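Local coordinates for protein type VI secretion system component (Escherichia coli O6, PDB 2P5Z) that is a component of the type VI secretion apparatus, structurally similar to the phage T4 tail proteins gp27 and gp5 and probably part of a puncturing spike, at residues T50-I56 with S100-Y106. Numbering follows the deposited sequence.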
ATOM      1  N   THR A  50      30.043  -9.603 -17.020  1.00 40.83           N
ATOM      2  CA  THR A  50      30.155  -9.984 -18.423  1.00 42.77           C
ATOM      3  C   THR A  50      30.817 -11.327 -18.507  1.00 41.96           C
ATOM      4  O   THR A  50      31.533 -11.734 -17.579  1.00 37.52           O
ATOM      5  CB  THR A  50      30.917  -8.954 -19.275  1.00 44.88           C
ATOM      6  OG1 THR A  50      32.151  -8.610 -18.619  1.00 46.62           O
ATOM      7  CG2 THR A  50      30.071  -7.702 -19.446  1.00 40.94           C
ATOM      8  N   SER A  51      30.537 -12.023 -19.605  1.00 41.00           N
ATOM      9  CA  SER A  51      31.090 -13.347 -19.850  1.00 46.84           C
ATOM     10  C   SER A  51      31.262 -13.608 -21.356  1.00 50.06           C
ATOM     11  O   SER A  51      30.496 -13.100 -22.182  1.00 49.96           O
ATOM     12  CB  SER A  51      30.186 -14.415 -19.247  1.00 45.34           C
ATOM     13  OG  SER A  51      30.698 -15.717 -19.499  1.00 46.50           O
ATOM     14  N   SER A  52      32.257 -14.425 -21.696  1.00 50.97           N
ATOM     15  CA  SER A  52      32.480 -14.874 -23.080  1.00 52.43           C
ATOM     16  C   SER A  52      31.371 -15.820 -23.526  1.00 48.44           C
ATOM     17  O   SER A  52      31.079 -15.946 -24.713  1.00 48.10           O
ATOM     18  CB  SER A  52      33.819 -15.598 -23.187  1.00 53.36           C
ATOM     19  OG  SER A  52      34.704 -15.136 -22.182  1.00 61.28           O
ATOM     20  N   ASP A  53      30.767 -16.494 -22.557  1.00 47.42           N
ATOM     21  CA  ASP A  53      29.627 -17.361 -22.816  1.00 47.33           C
ATOM     22  C   ASP A  53      28.364 -16.506 -23.075  1.00 47.85           C
ATOM     23  O   ASP A  53      27.856 -15.817 -22.190  1.00 50.75           O
ATOM     24  CB  ASP A  53      29.461 -18.278 -21.620  1.00 43.15           C
ATOM     25  CG  ASP A  53      28.436 -19.351 -21.830  1.00 45.41           C
ATOM     26  OD1 ASP A  53      27.580 -19.245 -22.748  1.00 45.24           O
ATOM     27  OD2 ASP A  53      28.485 -20.317 -21.035  1.00 43.31           O
ATOM     28  N   LYS A  54      27.875 -16.565 -24.303  1.00 47.44           N
ATOM     29  CA  LYS A  54      26.701 -15.802 -24.707  1.00 49.03           C
ATOM     30  C   LYS A  54      25.386 -16.563 -24.507  1.00 49.56           C
ATOM     31  O   LYS A  54      24.360 -16.159 -25.051  1.00 50.96           O
ATOM     32  CB  LYS A  54      26.831 -15.357 -26.166  1.00 45.76           C
ATOM     33  CG  LYS A  54      28.169 -14.728 -26.474  1.00 50.55           C
ATOM     34  CD  LYS A  54      28.060 -13.663 -27.550  1.00 55.97           C
ATOM     35  CE  LYS A  54      27.769 -14.260 -28.919  1.00 57.54           C
ATOM     36  NZ  LYS A  54      27.386 -13.174 -29.867  1.00 59.24           N
ATOM     37  N   ALA A  55      25.418 -17.646 -23.725  1.00 48.34           N
ATOM     38  CA  ALA A  55      24.232 -18.466 -23.461  1.00 44.10           C
ATOM     39  C   ALA A  55      24.299 -19.188 -22.120  1.00 44.40           C
ATOM     40  O   ALA A  55      24.028 -20.379 -22.054  1.00 46.23           O
ATOM     41  CB  ALA A  55      24.020 -19.480 -24.586  1.00 40.55           C
ATOM     42  N   ILE A  56      24.675 -18.481 -21.053  1.00 46.88           N
ATOM     43  CA  ILE A  56      24.575 -19.042 -19.708  1.00 45.96           C
ATOM     44  C   ILE A  56      23.100 -19.321 -19.433  1.00 50.38           C
ATOM     45  O   ILE A  56      22.253 -18.429 -19.587  1.00 51.26           O
ATOM     46  CB  ILE A  56      25.112 -18.087 -18.640  1.00 45.74           C
ATOM     47  CG1 ILE A  56      26.541 -17.648 -18.973  1.00 44.98           C
ATOM     48  CG2 ILE A  56      25.059 -18.740 -17.265  1.00 41.46           C
ATOM     49  CD1 ILE A  56      27.213 -16.873 -17.849  1.00 42.65           C
ATOM     50  N   SER A 100      26.856  -8.744 -27.022  1.00 57.42           N
ATOM     51  CA  SER A 100      27.652  -8.114 -28.062  1.00 55.12           C
ATOM     52  C   SER A 100      28.110  -9.170 -29.046  1.00 56.59           C
ATOM     53  O   SER A 100      27.598 -10.305 -29.065  1.00 51.21           O
ATOM     54  CB  SER A 100      28.867  -7.429 -27.459  1.00 57.76           C
ATOM     55  OG  SER A 100      28.484  -6.281 -26.727  1.00 60.92           O
ATOM     56  N   GLN A 101      29.086  -8.775 -29.857  1.00 59.27           N
ATOM     57  CA  GLN A 101      29.750  -9.667 -30.797  1.00 59.87           C
ATOM     58  C   GLN A 101      30.540 -10.719 -30.029  1.00 56.15           C
ATOM     59  O   GLN A 101      30.563 -11.879 -30.414  1.00 56.40           O
ATOM     60  CB  GLN A 101      30.693  -8.852 -31.701  1.00 66.70           C
ATOM     61  CG  GLN A 101      31.358  -9.636 -32.839  1.00 71.07           C
ATOM     62  CD  GLN A 101      30.386 -10.016 -33.946  1.00 72.51           C
ATOM     63  OE1 GLN A 101      29.424  -9.300 -34.210  1.00 76.39           O
ATOM     64  NE2 GLN A 101      30.638 -11.145 -34.599  1.00 70.72           N
ATOM     65  N   ASP A 102      31.153 -10.320 -28.918  1.00 53.64           N
ATOM     66  CA  ASP A 102      32.064 -11.213 -28.212  1.00 55.33           C
ATOM     67  C   ASP A 102      31.711 -11.531 -26.761  1.00 56.66           C
ATOM     68  O   ASP A 102      32.317 -12.424 -26.144  1.00 53.87           O
ATOM     69  CB  ASP A 102      33.496 -10.697 -28.342  1.00 54.03           C
ATOM     70  CG  ASP A 102      33.987 -10.797 -29.761  1.00 56.22           C
ATOM     71  OD1 ASP A 102      34.059 -11.952 -30.257  1.00 54.75           O
ATOM     72  OD2 ASP A 102      34.224  -9.731 -30.395  1.00 56.08           O
ATOM     73  N   GLU A 103      30.721 -10.832 -26.223  1.00 55.03           N
ATOM     74  CA  GLU A 103      30.326 -11.095 -24.857  1.00 58.10           C
ATOM     75  C   GLU A 103      28.825 -10.950 -24.596  1.00 57.75           C
ATOM     76  O   GLU A 103      28.056 -10.552 -25.469  1.00 60.11           O
ATOM     77  CB  GLU A 103      31.146 -10.234 -23.893  1.00 58.72           C
ATOM     78  CG  GLU A 103      31.287  -8.793 -24.316  1.00 67.39           C
ATOM     79  CD  GLU A 103      31.753  -7.912 -23.174  1.00 72.86           C
ATOM     80  OE1 GLU A 103      32.486  -8.428 -22.291  1.00 73.85           O
ATOM     81  OE2 GLU A 103      31.380  -6.710 -23.156  1.00 74.45           O
ATOM     82  N   ALA A 104      28.417 -11.321 -23.392  1.00 53.86           N
ATOM     83  CA  ALA A 104      27.060 -11.078 -22.954  1.00 51.19           C
ATOM     84  C   ALA A 104      27.093 -10.500 -21.563  1.00 48.10           C
ATOM     85  O   ALA A 104      28.044 -10.728 -20.823  1.00 49.85           O
ATOM     86  CB  ALA A 104      26.242 -12.343 -22.992  1.00 49.82           C
ATOM     87  N   ARG A 105      26.066  -9.724 -21.231  1.00 46.94           N
ATOM     88  CA  ARG A 105      25.954  -9.074 -19.927  1.00 45.68           C
ATOM     89  C   ARG A 105      24.890  -9.830 -19.131  1.00 43.16           C
ATOM     90  O   ARG A 105      23.861 -10.213 -19.680  1.00 39.69           O
ATOM     91  CB  ARG A 105      25.556  -7.618 -20.139  1.00 49.21           C
ATOM     92  CG  ARG A 105      25.562  -6.718 -18.934  1.00 50.15           C
ATOM     93  CD  ARG A 105      25.395  -5.300 -19.429  1.00 55.71           C
ATOM     94  NE  ARG A 105      24.331  -4.559 -18.747  1.00 62.04           N
ATOM     95  CZ  ARG A 105      23.231  -4.087 -19.341  1.00 60.27           C
ATOM     96  NH1 ARG A 105      23.030  -4.268 -20.640  1.00 55.98           N
ATOM     97  NH2 ARG A 105      22.328  -3.423 -18.625  1.00 63.17           N
ATOM     98  N   TYR A 106      25.155 -10.069 -17.852  1.00 40.80           N
ATOM     99  CA  TYR A 106      24.252 -10.857 -17.023  1.00 40.97           C
ATOM    100  C   TYR A 106      24.051 -10.196 -15.687  1.00 40.21           C
ATOM    101  O   TYR A 106      24.887  -9.399 -15.263  1.00 38.97           O
ATOM    102  CB  TYR A 106      24.788 -12.274 -16.769  1.00 42.10           C
ATOM    103  CG  TYR A 106      24.939 -13.104 -18.016  1.00 43.75           C
ATOM    104  CD1 TYR A 106      26.171 -13.201 -18.667  1.00 41.56           C
ATOM    105  CD2 TYR A 106      23.852 -13.789 -18.552  1.00 42.66           C
ATOM    106  CE1 TYR A 106      26.315 -13.957 -19.819  1.00 40.35           C
ATOM    107  CE2 TYR A 106      23.983 -14.548 -19.704  1.00 43.49           C
ATOM    108  CZ  TYR A 106      25.220 -14.626 -20.338  1.00 44.59           C
ATOM    109  OH  TYR A 106      25.358 -15.388 -21.489  1.00 45.65           O
TER
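With CG beside its backbone N and anti to its carbonyl carbon (chi1 -63°), Tyr106 places its hydroxyl among the backbone atoms of Asp53 to Ile56, while bends at chi2 and chi3 of Lys54 bring NZ to the turn 100-103. The Tyr106 hydroxyl works in both directions. It donates to the backbone carbonyl of Asp53, OH to O 2.6 Å, from a position tilted 30° out of the carbonyl plane. It also accepts the backbone N-H of Ile56, N to OH 3.2 Å, along a nearly straight line (168°). Ile56 covers one face of the ring as well: CD1 lies 3.9 Å from the Tyr106 centroid, offset toward the rim, as a CH-pi contact. Next to these bonds, Ser51 and Ala104 form an antiparallel hydrogen-bonded pair in which Ser51 N reaches Ala104 O at 3.1 Å and Ala104 N reaches Ser51 O at 3.0 Å. Strand 44-51 ends at Ser51, although Ser52 still lies beside Glu103. The departing chain is shaped by an ST turn, Asp53 N to Ser51 OG, and an Asx turn, Ala55 N to Asp53 OD1; Ser51 OG is also bonded to Pro27 O and Asp53 OD2 to Ser26 OG. Farther out, Lys54 NZ donates to Ser100 O at 3.0 Å in the carbonyl plane, with a weak second bond to Gln101 O, and forms a salt bridge with Asp334 of the second subunit. The contact therefore lies at the end of the antiparallel pair 44-51 and 104-111, in the part of the chain related to phage baseplate hub proteins. Residues 53-56 are held by the Tyr106 hydroxyl on strand 104-111, and Lys54 ties the same segment to the turn at 100-101. This one lysine couples that turn to a subunit interface, and its ammonium charge is probably stabilised by the neighbouring carboxylate and carbonyls.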